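Local coordinates for protein secreted in xylem 3 (Fusarium oxysporum, PDB 5OD4) that is a secreted effector of a fungal plant pathogen, probably acting inside its host to suppress immunity while also being open to recognition by the plant, at residues 19-24 with 48-53. Numbering follows the deposited sequence.
Sequences TSFSTE and HRIYER. With EDO (1,2-ethanediol), chain C; EDO (1,2-ethanediol), chain E.
Ile-50 lays its CG2 methyl on one face of the Phe-21 ring, a CH-pi contact in which the methyl carbon stands 3.8 Å from the ring centroid and only 14° off the ring normal. CG2 lies anti to the backbone N of Ile-50, which carries the methyl out over the middle of the ring. The other branch of the isoleucine widens the patch: its CD1 sits 3.9 Å from CD1 of Phe-21 and meets CG2 of Thr-19 tip to tip. Phe-21 also meets the ring of Tyr-121, and both Thr-19 and Ile-50 touch Leu-123 on strand 119-127.

Beyond this apolar patch the two segments are joined through water. Thr-23 OG1 and Glu-52 OE2 share one water, which donates to the carboxylate at 2.7 Å from OE2. A second water gives one hydrogen to Glu-52 OE2 and the other to Glu-24 OE2, while accepting from the backbone N of Glu-24. It thereby links Glu-24 and Glu-52, whose OE2 atoms stand 5.5 Å apart. Glu-52, extended beyond CG, brings OE2 to 3.7 Å from CG2 of Thr-23, and its OE1 forms a salt bridge with Arg-30, which probably eases the repulsion between the two acids.

Along the backbone of 48-53, two 1,2-ethanediol molecules, probably from the crystallisation liquor, take up backbone polar groups: O1 of one (chain C) accepts from Ile-50 N at 2.9 Å; the other (chain E) accepts from Glu-52 N through O2 and donates to Glu-52 O through O1.

The touching parts run 12° apart, with CA atoms of Phe-21 and Ile-50 9.0 Å from each other, a spacing bridged by side chains. The water links come from loop residues Thr-23 and Glu-24; the apolar part is packing between the two antiparallel sheets of a beta-sandwich, strand 17-21 outermost in one and 47-53 next to short 39-40 in the other.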
loop_
_atom_site.group_PDB
_atom_site.type_symbol
_atom_site.label_atom_id
_atom_site.label_comp_id
_atom_site.label_asym_id
_atom_site.label_seq_id
_atom_site.Cartn_x
_atom_site.Cartn_y
_atom_site.Cartn_z
ATOM N N THR A 19 -4.745 3.296 -5.294
ATOM C CA THR A 19 -4.706 4.674 -4.829
ATOM C C THR A 19 -3.280 5.193 -4.948
ATOM O O THR A 19 -2.354 4.429 -5.048
ATOM C CB THR A 19 -5.260 4.803 -3.395
ATOM O OG1 THR A 19 -5.477 6.183 -3.116
ATOM C CG2 THR A 19 -4.370 4.172 -2.332
ATOM N N SER A 20 -3.144 6.499 -4.940
ATOM C CA SER A 20 -1.831 7.104 -4.877
ATOM C C SER A 20 -1.791 8.123 -3.775
ATOM O O SER A 20 -2.810 8.668 -3.385
ATOM C CB SER A 20 -1.458 7.732 -6.182
ATOM O OG SER A 20 -2.349 8.765 -6.507
ATOM N N PHE A 21 -0.591 8.400 -3.290
ATOM C CA PHE A 21 -0.431 9.386 -2.233
ATOM C C PHE A 21 0.945 9.990 -2.276
ATOM O O PHE A 21 1.892 9.410 -2.785
ATOM C CB PHE A 21 -0.735 8.820 -0.844
ATOM C CG PHE A 21 0.200 7.719 -0.395
ATOM C CD1 PHE A 21 -0.038 6.404 -0.749
ATOM C CD2 PHE A 21 1.341 7.997 0.353
ATOM C CE1 PHE A 21 0.807 5.391 -0.307
ATOM C CE2 PHE A 21 2.165 6.996 0.784
ATOM C CZ PHE A 21 1.907 5.699 0.447
ATOM N N SER A 22 1.016 11.182 -1.695
ATOM C CA SER A 22 2.249 11.917 -1.466
ATOM C C SER A 22 2.646 11.812 0.026
ATOM O O SER A 22 1.845 11.520 0.894
ATOM C CB SER A 22 2.064 13.400 -1.876
ATOM O OG SER A 22 1.742 13.563 -3.238
ATOM N N THR A 23 3.907 12.067 0.269
ATOM C CA THR A 23 4.428 12.226 1.637
ATOM C C THR A 23 4.827 13.699 1.792
ATOM O O THR A 23 5.582 14.249 0.974
ATOM C CB THR A 23 5.633 11.301 1.866
ATOM O OG1 THR A 23 5.184 9.933 1.761
ATOM C CG2 THR A 23 6.341 11.562 3.148
ATOM N N GLU A 24 4.378 14.289 2.881
ATOM C CA GLU A 24 4.703 15.666 3.136
ATOM C C GLU A 24 6.158 15.845 3.489
ATOM O O GLU A 24 6.747 14.947 4.134
ATOM C CB GLU A 24 3.857 16.254 4.271
ATOM C CG GLU A 24 2.419 16.585 3.878
ATOM C CD GLU A 24 1.613 15.575 3.100
ATOM O OE1 GLU A 24 1.201 15.944 1.972
ATOM O OE2 GLU A 24 1.327 14.492 3.639
ATOM N N HIS A 48 -7.686 -1.054 4.588
ATOM C CA HIS A 48 -6.307 -0.619 4.522
ATOM C C HIS A 48 -6.109 0.631 5.341
ATOM O O HIS A 48 -7.052 1.377 5.626
ATOM C CB HIS A 48 -5.853 -0.372 3.069
ATOM C CG HIS A 48 -6.361 0.910 2.477
ATOM N ND1 HIS A 48 -7.690 1.246 2.370
ATOM C CD2 HIS A 48 -5.667 1.964 1.990
ATOM C CE1 HIS A 48 -7.778 2.455 1.831
ATOM N NE2 HIS A 48 -6.571 2.911 1.577
ATOM N N ARG A 49 -4.852 0.905 5.696
ATOM C CA ARG A 49 -4.494 2.201 6.242
ATOM C C ARG A 49 -3.096 2.553 5.798
ATOM O O ARG A 49 -2.238 1.687 5.672
ATOM C CB ARG A 49 -4.638 2.259 7.765
ATOM C CG ARG A 49 -3.903 1.169 8.507
ATOM C CD ARG A 49 -4.116 1.309 10.000
ATOM N NE ARG A 49 -3.319 0.331 10.714
ATOM C CZ ARG A 49 -3.398 0.122 12.005
ATOM N NH1 ARG A 49 -4.257 0.793 12.763
ATOM N NH2 ARG A 49 -2.629 -0.797 12.546
ATOM N N ILE A 50 -2.881 3.847 5.578
ATOM C CA ILE A 50 -1.621 4.422 5.123
ATOM C C ILE A 50 -1.288 5.515 6.114
ATOM O O ILE A 50 -2.090 6.432 6.307
ATOM C CB ILE A 50 -1.749 4.989 3.697
ATOM C CG1 ILE A 50 -2.228 3.926 2.692
ATOM C CG2 ILE A 50 -0.430 5.597 3.276
ATOM C CD1 ILE A 50 -2.676 4.479 1.364
ATOM N N TYR A 51 -0.153 5.401 6.785
ATOM C CA TYR A 51 0.145 6.282 7.904
ATOM C C TYR A 51 1.620 6.380 8.118
ATOM O O TYR A 51 2.394 5.783 7.397
ATOM C CB TYR A 51 -0.599 5.822 9.161
ATOM C CG TYR A 51 -0.221 4.457 9.662
ATOM C CD1 TYR A 51 -0.733 3.300 9.073
ATOM C CD2 TYR A 51 0.611 4.302 10.743
ATOM C CE1 TYR A 51 -0.420 2.041 9.554
ATOM C CE2 TYR A 51 0.898 3.046 11.255
ATOM C CZ TYR A 51 0.380 1.921 10.670
ATOM O OH TYR A 51 0.655 0.678 11.205
ATOM N N GLU A 52 2.017 7.167 9.115
ATOM C CA GLU A 52 3.421 7.295 9.492
ATOM C C GLU A 52 3.616 6.926 10.947
ATOM O O GLU A 52 2.708 7.067 11.773
ATOM C CB GLU A 52 3.936 8.712 9.219
ATOM C CG GLU A 52 3.946 8.979 7.695
ATOM C CD GLU A 52 3.910 10.451 7.308
ATOM O OE1 GLU A 52 3.386 11.268 8.095
ATOM O OE2 GLU A 52 4.497 10.795 6.252
ATOM N N ARG A 53 4.818 6.437 11.259
ATOM C CA ARG A 53 5.225 6.139 12.609
ATOM C C ARG A 53 6.628 6.611 12.834
ATOM O O ARG A 53 7.440 6.701 11.934
ATOM C CB ARG A 53 5.086 4.656 12.922
ATOM C CG ARG A 53 5.995 3.688 12.223
ATOM C CD ARG A 53 6.079 2.344 12.960
ATOM N NE ARG A 53 4.838 1.577 12.861
ATOM C CZ ARG A 53 4.661 0.411 12.203
ATOM N NH1 ARG A 53 3.463 -0.166 12.204
ATOM N NH2 ARG A 53 5.644 -0.192 11.532
HETATM C C1 EDO C . -6.434 5.096 4.780
HETATM O O1 EDO C . -5.286 5.451 5.628
HETATM C C2 EDO C . -7.116 6.230 4.020
HETATM O O2 EDO C . -6.118 6.890 3.261
HETATM C C1 EDO E . -0.879 8.396 12.296
HETATM O O1 EDO E . 0.371 7.967 12.894
HETATM C C2 EDO E . -0.688 9.529 11.272
HETATM O O2 EDO E . 0.020 9.058 10.113
HETATM O O HOH W 1 4.204 9.069 4.222
HETATM O O HOH W 2 2.739 12.575 4.786
#